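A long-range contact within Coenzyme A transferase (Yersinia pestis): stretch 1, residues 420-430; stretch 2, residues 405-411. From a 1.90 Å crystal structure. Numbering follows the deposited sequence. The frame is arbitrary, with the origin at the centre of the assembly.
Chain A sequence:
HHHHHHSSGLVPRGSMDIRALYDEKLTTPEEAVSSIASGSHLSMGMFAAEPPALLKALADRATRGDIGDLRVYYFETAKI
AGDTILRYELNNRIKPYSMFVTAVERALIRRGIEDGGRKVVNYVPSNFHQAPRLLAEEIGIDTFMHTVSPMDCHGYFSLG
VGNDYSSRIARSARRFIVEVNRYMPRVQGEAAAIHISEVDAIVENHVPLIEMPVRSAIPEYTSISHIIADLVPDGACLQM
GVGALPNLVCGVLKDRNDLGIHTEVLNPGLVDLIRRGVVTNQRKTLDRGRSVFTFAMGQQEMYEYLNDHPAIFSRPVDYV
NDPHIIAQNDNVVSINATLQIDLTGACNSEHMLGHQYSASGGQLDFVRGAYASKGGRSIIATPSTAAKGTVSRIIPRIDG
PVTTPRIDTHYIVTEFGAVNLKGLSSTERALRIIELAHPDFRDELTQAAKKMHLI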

# COMPACT_ATOMS: atom_id res chain seq x y z
N ASN A 420 -6.64 13.69 -12.99
CA ASN A 420 -5.46 12.92 -12.64
C ASN A 420 -4.72 13.66 -11.53
O ASN A 420 -4.21 14.76 -11.74
CB ASN A 420 -4.57 12.76 -13.88
CG ASN A 420 -3.25 12.06 -13.59
OD1 ASN A 420 -2.94 11.68 -12.46
ND2 ASN A 420 -2.45 11.90 -14.64
N LEU A 421 -4.70 13.07 -10.33
CA LEU A 421 -4.15 13.74 -9.15
C LEU A 421 -2.62 13.65 -8.99
O LEU A 421 -2.04 14.38 -8.19
CB LEU A 421 -4.83 13.20 -7.89
CG LEU A 421 -6.36 13.32 -7.80
CD1 LEU A 421 -6.87 12.61 -6.57
CD2 LEU A 421 -6.75 14.79 -7.76
N LYS A 422 -1.98 12.76 -9.73
CA LYS A 422 -0.54 12.51 -9.53
C LYS A 422 0.34 13.72 -9.82
O LYS A 422 0.26 14.32 -10.89
CB LYS A 422 -0.07 11.31 -10.35
CG LYS A 422 -0.65 9.96 -9.89
CD LYS A 422 0.01 9.50 -8.60
CE LYS A 422 -0.41 8.10 -8.25
NZ LYS A 422 0.19 7.70 -6.93
N GLY A 423 1.18 14.08 -8.85
CA GLY A 423 2.12 15.18 -9.03
C GLY A 423 1.57 16.56 -8.70
O GLY A 423 2.32 17.54 -8.71
N LEU A 424 0.27 16.64 -8.42
CA LEU A 424 -0.37 17.91 -8.04
C LEU A 424 -0.14 18.25 -6.57
O LEU A 424 -0.15 17.37 -5.71
CB LEU A 424 -1.88 17.83 -8.30
CG LEU A 424 -2.33 17.64 -9.74
CD1 LEU A 424 -3.86 17.78 -9.83
CD2 LEU A 424 -1.64 18.66 -10.64
N SER A 425 0.06 19.54 -6.27
CA SER A 425 0.13 19.99 -4.89
C SER A 425 -1.23 19.86 -4.22
O SER A 425 -2.24 19.63 -4.90
CB SER A 425 0.55 21.46 -4.83
OG SER A 425 -0.45 22.28 -5.42
N SER A 426 -1.27 20.02 -2.91
CA SER A 426 -2.52 20.01 -2.17
C SER A 426 -3.50 21.06 -2.70
O SER A 426 -4.70 20.83 -2.75
CB SER A 426 -2.26 20.25 -0.69
OG SER A 426 -1.63 19.12 -0.11
N THR A 427 -2.96 22.22 -3.06
CA THR A 427 -3.79 23.30 -3.60
C THR A 427 -4.35 22.94 -4.97
O THR A 427 -5.53 23.13 -5.23
CB THR A 427 -3.00 24.62 -3.72
OG1 THR A 427 -2.53 25.01 -2.42
CG2 THR A 427 -3.88 25.73 -4.30
N GLU A 428 -3.49 22.43 -5.85
CA GLU A 428 -3.93 22.05 -7.18
C GLU A 428 -4.98 20.94 -7.12
O GLU A 428 -5.95 20.94 -7.88
CB GLU A 428 -2.74 21.64 -8.05
CG GLU A 428 -1.77 22.80 -8.38
CD GLU A 428 -0.43 22.32 -8.97
OE1 GLU A 428 0.09 21.28 -8.52
OE2 GLU A 428 0.10 22.99 -9.88
N ARG A 429 -4.77 19.97 -6.22
CA ARG A 429 -5.74 18.90 -6.02
C ARG A 429 -7.10 19.43 -5.56
O ARG A 429 -8.13 19.10 -6.15
CB ARG A 429 -5.25 17.89 -4.99
CG ARG A 429 -4.10 17.05 -5.46
CD ARG A 429 -3.69 16.03 -4.41
NE ARG A 429 -2.70 15.11 -4.96
CZ ARG A 429 -2.73 13.79 -4.78
NH1 ARG A 429 -3.69 13.24 -4.06
NH2 ARG A 429 -1.79 13.04 -5.34
N ALA A 430 -7.10 20.23 -4.50
CA ALA A 430 -8.36 20.74 -3.96
C ALA A 430 -9.13 21.52 -5.03
O ALA A 430 -10.32 21.31 -5.22
CB ALA A 430 -8.12 21.63 -2.72
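Stretch 2, residues 405-411: PRIDTHY

Stretch 2 has no regular helix or strand, yet at its C-terminal end it meets stretch 1 in strand fashion. Asn 420 and Tyr 411 form an antiparallel bridge of the non-hydrogen-bonded kind, with their side chains on the same face of the sheet. Beside it lies a short backbone hydrogen bond, Leu 421 N to His 410 O, at 2.7 Å with an N-H...O angle of 163°. Because the two chains run in opposite senses here, earlier residues of stretch 2 lie against later residues of stretch 1, and Arg 406 reaches the helix that begins at Ser 426.

The three largest shares of the 497 Å² buried fall on Lys 422 (77 Å²), Asn 420 (75 Å²) and His 410 (68 Å²). Lys 422 points toward stretch 2 and, with chi3 and chi4 both t, extends along it. Its CG lies 3.7 Å from His 410 CD2, its CE 3.5 Å from Thr 409 O, and its NZ donates to Ile 407 O at 3.0 Å, so one side chain runs from the His 410 ring past the Thr 409 carbonyl to that of Ile 407. Asn 420 CB sits over one face of the Tyr 411 ring, 3.8 Å from the centroid and 20° off the normal, a CH-pi arrangement, while its OD1 accepts from Lys 422 N at 3.1 Å. His 410 starts out away from stretch 1, but its ring returns: CD2 comes within 3.2 Å of Asn 420 OD1, which lies at the ring edge near its plane. Water 4 links His 410 NE2 (3.0 Å) to Asn 420 ND2 (3.1 Å).

At the far end, Arg 429 NH1 donates to Arg 406 O at 2.9 Å and 145°. Water 1 reinforces this corner, donating to Arg 406 O (2.9 Å) and Thr 409 O (2.5 Å) and accepting from Arg 429 NH2 (2.9 Å).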

# COMPACT_ATOMS: atom_id res chain seq x y z
N PRO A 405 -5.60 5.92 -0.02
CA PRO A 405 -4.85 7.07 0.50
C PRO A 405 -4.63 8.11 -0.59
O PRO A 405 -4.55 7.77 -1.78
CB PRO A 405 -3.49 6.45 0.87
CG PRO A 405 -3.77 5.00 1.07
CD PRO A 405 -4.80 4.68 0.02
N ARG A 406 -4.53 9.37 -0.19
CA ARG A 406 -4.32 10.42 -1.18
C ARG A 406 -3.00 10.22 -1.92
O ARG A 406 -2.83 10.72 -3.02
CB ARG A 406 -4.35 11.80 -0.54
CG ARG A 406 -3.13 12.12 0.32
CD ARG A 406 -3.10 13.61 0.68
NE ARG A 406 -2.32 13.86 1.89
CZ ARG A 406 -2.19 15.06 2.46
NH1 ARG A 406 -2.79 16.12 1.92
NH2 ARG A 406 -1.48 15.20 3.57
N ILE A 407 -2.06 9.50 -1.33
CA ILE A 407 -0.78 9.31 -2.02
C ILE A 407 -0.88 8.28 -3.14
O ILE A 407 0.03 8.16 -3.95
CB ILE A 407 0.37 8.91 -1.06
CG1 ILE A 407 0.03 7.60 -0.34
CG2 ILE A 407 0.69 10.06 -0.09
CD1 ILE A 407 1.11 7.13 0.62
N ASP A 408 -1.96 7.50 -3.15
CA ASP A 408 -2.13 6.47 -4.17
C ASP A 408 -3.15 6.76 -5.26
O ASP A 408 -3.12 6.13 -6.32
CB ASP A 408 -2.49 5.14 -3.50
CG ASP A 408 -1.35 4.57 -2.68
OD1 ASP A 408 -0.23 4.45 -3.21
OD2 ASP A 408 -1.59 4.24 -1.50
N THR A 409 -4.05 7.70 -5.02
CA THR A 409 -5.08 7.99 -6.01
C THR A 409 -4.47 8.48 -7.31
O THR A 409 -3.53 9.27 -7.32
CB THR A 409 -6.11 9.01 -5.48
OG1 THR A 409 -6.59 8.58 -4.20
CG2 THR A 409 -7.28 9.11 -6.44
N HIS A 410 -5.01 7.99 -8.42
CA HIS A 410 -4.53 8.36 -9.74
C HIS A 410 -5.56 9.24 -10.44
O HIS A 410 -5.41 10.46 -10.50
CB HIS A 410 -4.28 7.10 -10.57
CG HIS A 410 -3.58 7.36 -11.87
ND1 HIS A 410 -3.51 6.42 -12.87
CD2 HIS A 410 -2.93 8.45 -12.33
CE1 HIS A 410 -2.85 6.92 -13.89
NE2 HIS A 410 -2.48 8.15 -13.59
N TYR A 411 -6.60 8.60 -10.94
CA TYR A 411 -7.66 9.30 -11.65
C TYR A 411 -8.98 9.18 -10.91
O TYR A 411 -9.39 8.08 -10.55
CB TYR A 411 -7.88 8.66 -13.02
CG TYR A 411 -7.09 9.24 -14.17
CD1 TYR A 411 -7.54 10.35 -14.85
CD2 TYR A 411 -5.91 8.64 -14.59
CE1 TYR A 411 -6.83 10.88 -15.91
CE2 TYR A 411 -5.19 9.16 -15.64
CZ TYR A 411 -5.65 10.27 -16.30
OH TYR A 411 -4.93 10.79 -17.35
O HOH W 1 -1.84 10.17 -5.66
O HOH W 2 -3.81 16.72 -0.69
O HOH W 3 0.41 5.08 -6.38
O HOH W 4 -0.46 9.63 -15.17